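Local coordinates for protein thiamine-monophosphate kinase (Aquifex aeolicus, PDB 1VQV) that catalyses the ATP-dependent phosphorylation of thiamine monophosphate to thiamine diphosphate, the active form of vitamin B1, and works as a homodimer, at residues V225-L230 with E289-D294; E232-S237 with T280-V285. One frame throughout, in Å; residues are numbered along the deposited sequence.

In the fold
Running from the N terminus, the chain passes helix 212-222 and enters strand 226-229, the first half of contact 1. It then leaves the sheet through the loop 232-237, runs through helices 238-246 and 251-256 and strand 263-268, and returns as strand 280-286, where contact 2 closes a loop with 42 residues between its near ends. A short connection leads into 289-294, which completes contact 1 and closes the larger loop, so contact 2 lies wholly within the span of contact 1. Strand 226-229 sits between 280-286, antiparallel, and 291-293, parallel, in one mixed sheet. The two contacts meet where Leu230 N approaches Ile282 O at 2.8 Å and where Ile229 packs on Leu234.

Contact 1: V225-L230 with E289-D294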
loop_
_atom_site.group_PDB
_atom_site.type_symbol
_atom_site.label_atom_id
_atom_site.label_comp_id
_atom_site.label_asym_id
_atom_site.label_seq_id
_atom_site.Cartn_x
_atom_site.Cartn_y
_atom_site.Cartn_z
ATOM N N VAL B 225 -21.428 18.422 16.311
ATOM C CA VAL B 225 -22.272 18.010 17.421
ATOM C C VAL B 225 -21.498 17.769 18.713
ATOM O O VAL B 225 -20.272 17.754 18.722
ATOM C CB VAL B 225 -23.108 16.756 17.033
ATOM C CG1 VAL B 225 -22.259 15.493 17.089
ATOM C CG2 VAL B 225 -24.318 16.653 17.935
ATOM N N LYS B 226 -22.236 17.613 19.804
ATOM C CA LYS B 226 -21.679 17.374 21.132
ATOM C C LYS B 226 -22.192 16.000 21.583
ATOM O O LYS B 226 -23.389 15.723 21.446
ATOM C CB LYS B 226 -22.170 18.482 22.075
ATOM C CG LYS B 226 -21.941 18.274 23.574
ATOM C CD LYS B 226 -22.543 19.429 24.384
ATOM C CE LYS B 226 -22.421 19.206 25.906
ATOM N NZ LYS B 226 -23.077 17.932 26.357
ATOM N N ILE B 227 -21.306 15.147 22.105
ATOM C CA ILE B 227 -21.701 13.803 22.544
ATOM C C ILE B 227 -21.639 13.612 24.057
ATOM O O ILE B 227 -20.744 14.140 24.728
ATOM C CB ILE B 227 -20.824 12.697 21.850
ATOM C CG1 ILE B 227 -21.256 12.543 20.389
ATOM C CG2 ILE B 227 -20.924 11.363 22.590
ATOM C CD1 ILE B 227 -20.608 11.384 19.666
ATOM N N GLU B 228 -22.595 12.847 24.585
ATOM C CA GLU B 228 -22.668 12.563 26.014
ATOM C C GLU B 228 -22.684 11.054 26.252
ATOM O O GLU B 228 -23.624 10.363 25.840
ATOM C CB GLU B 228 -23.938 13.168 26.609
ATOM C CG GLU B 228 -24.213 14.607 26.202
ATOM C CD GLU B 228 -25.536 15.116 26.758
ATOM O OE1 GLU B 228 -26.446 14.283 27.007
ATOM O OE2 GLU B 228 -25.659 16.350 26.927
ATOM N N ILE B 229 -21.663 10.562 26.953
ATOM C CA ILE B 229 -21.518 9.133 27.250
ATOM C C ILE B 229 -21.620 8.828 28.752
ATOM O O ILE B 229 -21.095 9.561 29.583
ATOM C CB ILE B 229 -20.138 8.613 26.742
ATOM C CG1 ILE B 229 -20.032 8.763 25.218
ATOM C CG2 ILE B 229 -19.935 7.158 27.131
ATOM C CD1 ILE B 229 -18.630 8.452 24.692
ATOM N N LEU B 230 -22.291 7.733 29.091
ATOM C CA LEU B 230 -22.447 7.304 30.483
ATOM C C LEU B 230 -21.511 6.128 30.763
ATOM O O LEU B 230 -21.708 5.015 30.258
ATOM C CB LEU B 230 -23.897 6.903 30.751
ATOM C CG LEU B 230 -24.924 8.035 30.604
ATOM C CD1 LEU B 230 -26.323 7.460 30.799
ATOM C CD2 LEU B 230 -24.648 9.151 31.621
ATOM N N GLU B 289 -20.512 20.955 20.185
ATOM C CA GLU B 289 -19.111 21.138 20.571
ATOM C C GLU B 289 -18.248 19.985 21.109
ATOM O O GLU B 289 -17.323 19.551 20.398
ATOM C CB GLU B 289 -18.983 22.390 21.454
ATOM C CG GLU B 289 -19.720 23.590 20.769
ATOM C CD GLU B 289 -18.855 24.825 20.616
ATOM O OE1 GLU B 289 -18.644 25.468 21.656
ATOM O OE2 GLU B 289 -18.372 25.146 19.502
ATOM N N GLY B 290 -18.504 19.466 22.313
ATOM C CA GLY B 290 -17.621 18.406 22.805
ATOM C C GLY B 290 -18.145 17.137 23.457
ATOM O O GLY B 290 -19.357 16.968 23.634
ATOM N N VAL B 291 -17.227 16.245 23.842
ATOM C CA VAL B 291 -17.612 14.968 24.458
ATOM C C VAL B 291 -17.574 14.994 25.984
ATOM O O VAL B 291 -16.656 15.543 26.592
ATOM C CB VAL B 291 -16.713 13.799 23.941
ATOM C CG1 VAL B 291 -17.194 12.457 24.516
ATOM C CG2 VAL B 291 -16.735 13.765 22.422
ATOM N N PHE B 292 -18.573 14.369 26.594
ATOM C CA PHE B 292 -18.700 14.336 28.043
ATOM C C PHE B 292 -18.957 12.921 28.606
ATOM O O PHE B 292 -19.670 12.102 28.008
ATOM C CB PHE B 292 -19.817 15.307 28.445
ATOM C CG PHE B 292 -19.510 16.751 28.112
ATOM C CD1 PHE B 292 -19.488 17.210 26.790
ATOM C CD2 PHE B 292 -19.169 17.637 29.130
ATOM C CE1 PHE B 292 -19.122 18.535 26.497
ATOM C CE2 PHE B 292 -18.805 18.953 28.852
ATOM C CZ PHE B 292 -18.779 19.403 27.533
ATOM N N VAL B 293 -18.371 12.644 29.766
ATOM C CA VAL B 293 -18.507 11.348 30.408
ATOM C C VAL B 293 -19.064 11.586 31.783
ATOM O O VAL B 293 -18.541 12.414 32.527
ATOM C CB VAL B 293 -17.125 10.647 30.570
ATOM C CG1 VAL B 293 -17.304 9.285 31.241
ATOM C CG2 VAL B 293 -16.435 10.501 29.206
ATOM N N ASP B 294 -20.118 10.865 32.134
ATOM C CA ASP B 294 -20.706 11.036 33.452
ATOM C C ASP B 294 -20.938 12.513 33.777
ATOM O O ASP B 294 -21.018 12.900 34.947
ATOM C CB ASP B 294 -19.797 10.399 34.507
ATOM C CG ASP B 294 -20.023 8.900 34.639
ATOM O OD1 ASP B 294 -20.126 8.238 33.584
ATOM O OD2 ASP B 294 -20.099 8.389 35.786
#
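Lys226 meets the ring of Phe292 obliquely, the two side chains crossing at about a right angle. Its CB sits 3.5 Å from Glu289 N, and CG, anti to the backbone N, continues past the backbone of Gly290. CD begins the approach to the ring at CE1, and CE comes within 3.4 Å of Phe292 CE1. The bend at chi4 (-58°) then places NZ 4.2 Å from the centroid of the Phe292 ring, an off-centre cation-pi contact 31° from the ring normal. The same NZ forms a salt bridge with Glu228 OE2, its hydrogen bond weak. An alanine here would probably cost Phe292 its cation-pi partner and leave Glu228 without this salt-bridge mate. The backbones underneath form a parallel strand pair, axes 4.7 Å apart and nearly parallel, within the mixed sheet. Its evidence is the alternating bonding: Phe292 N donates to Ile227 O, Ile229 N to Phe292 O (2.7 Å, N-H...O 172°), and Asp294 N to Ile229 O (3.0 Å). On the face carrying Ile227, Ile229, Val291 and Val293, Ile229 CD1 meets Val291 CG1 at 4.3 Å, and helix 212-222 covers Ile227 and Val291 through Leu219 and Ala216.

Contact 2: E232-S237 with T280-V285; sequences EKLPLS and TEIGRV
Lys233 and Glu281 run side by side and point the same way, so that a loop residue and a strand residue pair their charges at the ends of two extended chains. Lys233 NZ reaches Glu281 OE2 at 2.7 Å, meeting that oxygen nearly along its C-O axis. The methylenes of the lysine travel over the strand backbone: CB is 3.7 Å from Glu281 O, and CD is 3.6 Å from Ile282 O. Glu281 CG stands anti to the backbone N (chi1 -177°), and it is the extended form of both chains beyond CG that keeps them on a shared course. The rest of the contact is mainly apolar. Leu234 CD1 touches Ile282 CB at 3.8 Å, and Pro235 CD touches Ile282 CG2 at the same distance, each pair crossing at a slant. The methyl CG2 of Thr280 lies against a backbone carbonyl, 3.5 Å from Lys233 O. Ile282 and Gly283 both face Val151 of strand 150-153, a classic beta bulge. Leu234 also packs on Ala255 and Leu256 of helix 251-256. The chemistry therefore divides by burial: buried Leu234 and Ile282 supply hydrophobic contact, while the ion pair, between partly exposed side chains, probably neutralises the lysine charge beside this apolar packing.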
loop_
_atom_site.group_PDB
_atom_site.type_symbol
_atom_site.label_atom_id
_atom_site.label_comp_id
_atom_site.label_asym_id
_atom_site.label_seq_id
_atom_site.Cartn_x
_atom_site.Cartn_y
_atom_site.Cartn_z
ATOM N N GLU B 232 -21.177 3.994 32.982
ATOM C CA GLU B 232 -21.771 2.736 33.435
ATOM C C GLU B 232 -22.664 2.036 32.406
ATOM O O GLU B 232 -23.445 1.134 32.737
ATOM C CB GLU B 232 -22.521 2.946 34.763
ATOM C CG GLU B 232 -23.672 3.974 34.762
ATOM C CD GLU B 232 -25.060 3.329 34.616
ATOM O OE1 GLU B 232 -25.296 2.247 35.227
ATOM O OE2 GLU B 232 -25.915 3.914 33.903
ATOM N N LYS B 233 -22.518 2.454 31.152
ATOM C CA LYS B 233 -23.252 1.888 30.029
ATOM C C LYS B 233 -22.227 1.185 29.140
ATOM O O LYS B 233 -22.561 0.291 28.364
ATOM C CB LYS B 233 -23.935 3.003 29.251
ATOM C CG LYS B 233 -25.374 3.218 29.627
ATOM C CD LYS B 233 -25.886 4.503 28.993
ATOM C CE LYS B 233 -27.395 4.461 28.725
ATOM N NZ LYS B 233 -27.805 5.635 27.892
ATOM N N LEU B 234 -20.975 1.613 29.277
ATOM C CA LEU B 234 -19.836 1.080 28.541
ATOM C C LEU B 234 -19.756 -0.435 28.688
ATOM O O LEU B 234 -19.717 -0.960 29.803
ATOM C CB LEU B 234 -18.552 1.744 29.054
ATOM C CG LEU B 234 -17.973 2.943 28.285
ATOM C CD1 LEU B 234 -19.065 3.830 27.747
ATOM C CD2 LEU B 234 -17.047 3.729 29.194
ATOM N N PRO B 235 -19.743 -1.157 27.553
ATOM C CA PRO B 235 -19.676 -2.623 27.486
ATOM C C PRO B 235 -18.336 -3.171 27.940
ATOM O O PRO B 235 -17.305 -2.983 27.293
ATOM C CB PRO B 235 -19.965 -2.916 26.021
ATOM C CG PRO B 235 -19.376 -1.724 25.335
ATOM C CD PRO B 235 -19.802 -0.572 26.202
ATOM N N LEU B 236 -18.378 -3.860 29.069
ATOM C CA LEU B 236 -17.196 -4.431 29.665
ATOM C C LEU B 236 -17.238 -5.936 29.672
ATOM O O LEU B 236 -18.204 -6.543 30.124
ATOM C CB LEU B 236 -17.057 -3.928 31.088
ATOM C CG LEU B 236 -16.339 -2.600 31.335
ATOM C CD1 LEU B 236 -16.719 -1.532 30.333
ATOM C CD2 LEU B 236 -16.664 -2.189 32.748
ATOM N N SER B 237 -16.164 -6.530 29.171
ATOM C CA SER B 237 -16.048 -7.976 29.099
ATOM C C SER B 237 -15.621 -8.577 30.430
ATOM O O SER B 237 -15.009 -7.905 31.265
ATOM C CB SER B 237 -15.049 -8.362 28.005
ATOM O OG SER B 237 -13.933 -9.055 28.535
ATOM N N THR B 280 -24.586 -1.959 21.853
ATOM C CA THR B 280 -24.756 -1.365 23.185
ATOM C C THR B 280 -24.785 0.166 23.134
ATOM O O THR B 280 -23.820 0.805 22.694
ATOM C CB THR B 280 -23.613 -1.767 24.131
ATOM O OG1 THR B 280 -23.536 -3.195 24.213
ATOM C CG2 THR B 280 -23.842 -1.195 25.518
ATOM N N GLU B 281 -25.886 0.760 23.579
ATOM C CA GLU B 281 -25.987 2.211 23.583
ATOM C C GLU B 281 -25.213 2.749 24.789
ATOM O O GLU B 281 -25.408 2.306 25.915
ATOM C CB GLU B 281 -27.446 2.647 23.669
ATOM C CG GLU B 281 -27.595 4.148 23.596
ATOM C CD GLU B 281 -28.844 4.643 24.276
ATOM O OE1 GLU B 281 -29.958 4.348 23.783
ATOM O OE2 GLU B 281 -28.701 5.326 25.318
ATOM N N ILE B 282 -24.350 3.723 24.556
ATOM C CA ILE B 282 -23.544 4.251 25.641
ATOM C C ILE B 282 -23.780 5.724 25.954
ATOM O O ILE B 282 -23.359 6.221 26.998
ATOM C CB ILE B 282 -22.047 4.040 25.344
ATOM C CG1 ILE B 282 -21.654 4.810 24.087
ATOM C CG2 ILE B 282 -21.761 2.560 25.148
ATOM C CD1 ILE B 282 -20.170 4.997 23.956
ATOM N N GLY B 283 -24.459 6.422 25.058
ATOM C CA GLY B 283 -24.709 7.827 25.300
ATOM C C GLY B 283 -25.641 8.439 24.283
ATOM O O GLY B 283 -26.311 7.715 23.540
ATOM N N ARG B 284 -25.676 9.769 24.232
ATOM C CA ARG B 284 -26.558 10.471 23.298
ATOM C C ARG B 284 -25.886 11.629 22.568
ATOM O O ARG B 284 -24.894 12.194 23.039
ATOM C CB ARG B 284 -27.791 11.001 24.045
ATOM C CG ARG B 284 -28.323 10.054 25.125
ATOM C CD ARG B 284 -29.755 10.398 25.559
ATOM N NE ARG B 284 -29.934 11.816 25.875
ATOM C CZ ARG B 284 -31.026 12.330 26.451
ATOM N NH1 ARG B 284 -32.041 11.531 26.783
ATOM N NH2 ARG B 284 -31.113 13.646 26.680
ATOM N N VAL B 285 -26.433 11.966 21.406
ATOM C CA VAL B 285 -25.937 13.079 20.603
ATOM C C VAL B 285 -26.901 14.246 20.857
ATOM O O VAL B 285 -28.130 14.088 20.780
ATOM C CB VAL B 285 -25.918 12.726 19.091
ATOM C CG1 VAL B 285 -25.636 13.951 18.277
ATOM C CG2 VAL B 285 -24.861 11.688 18.815
#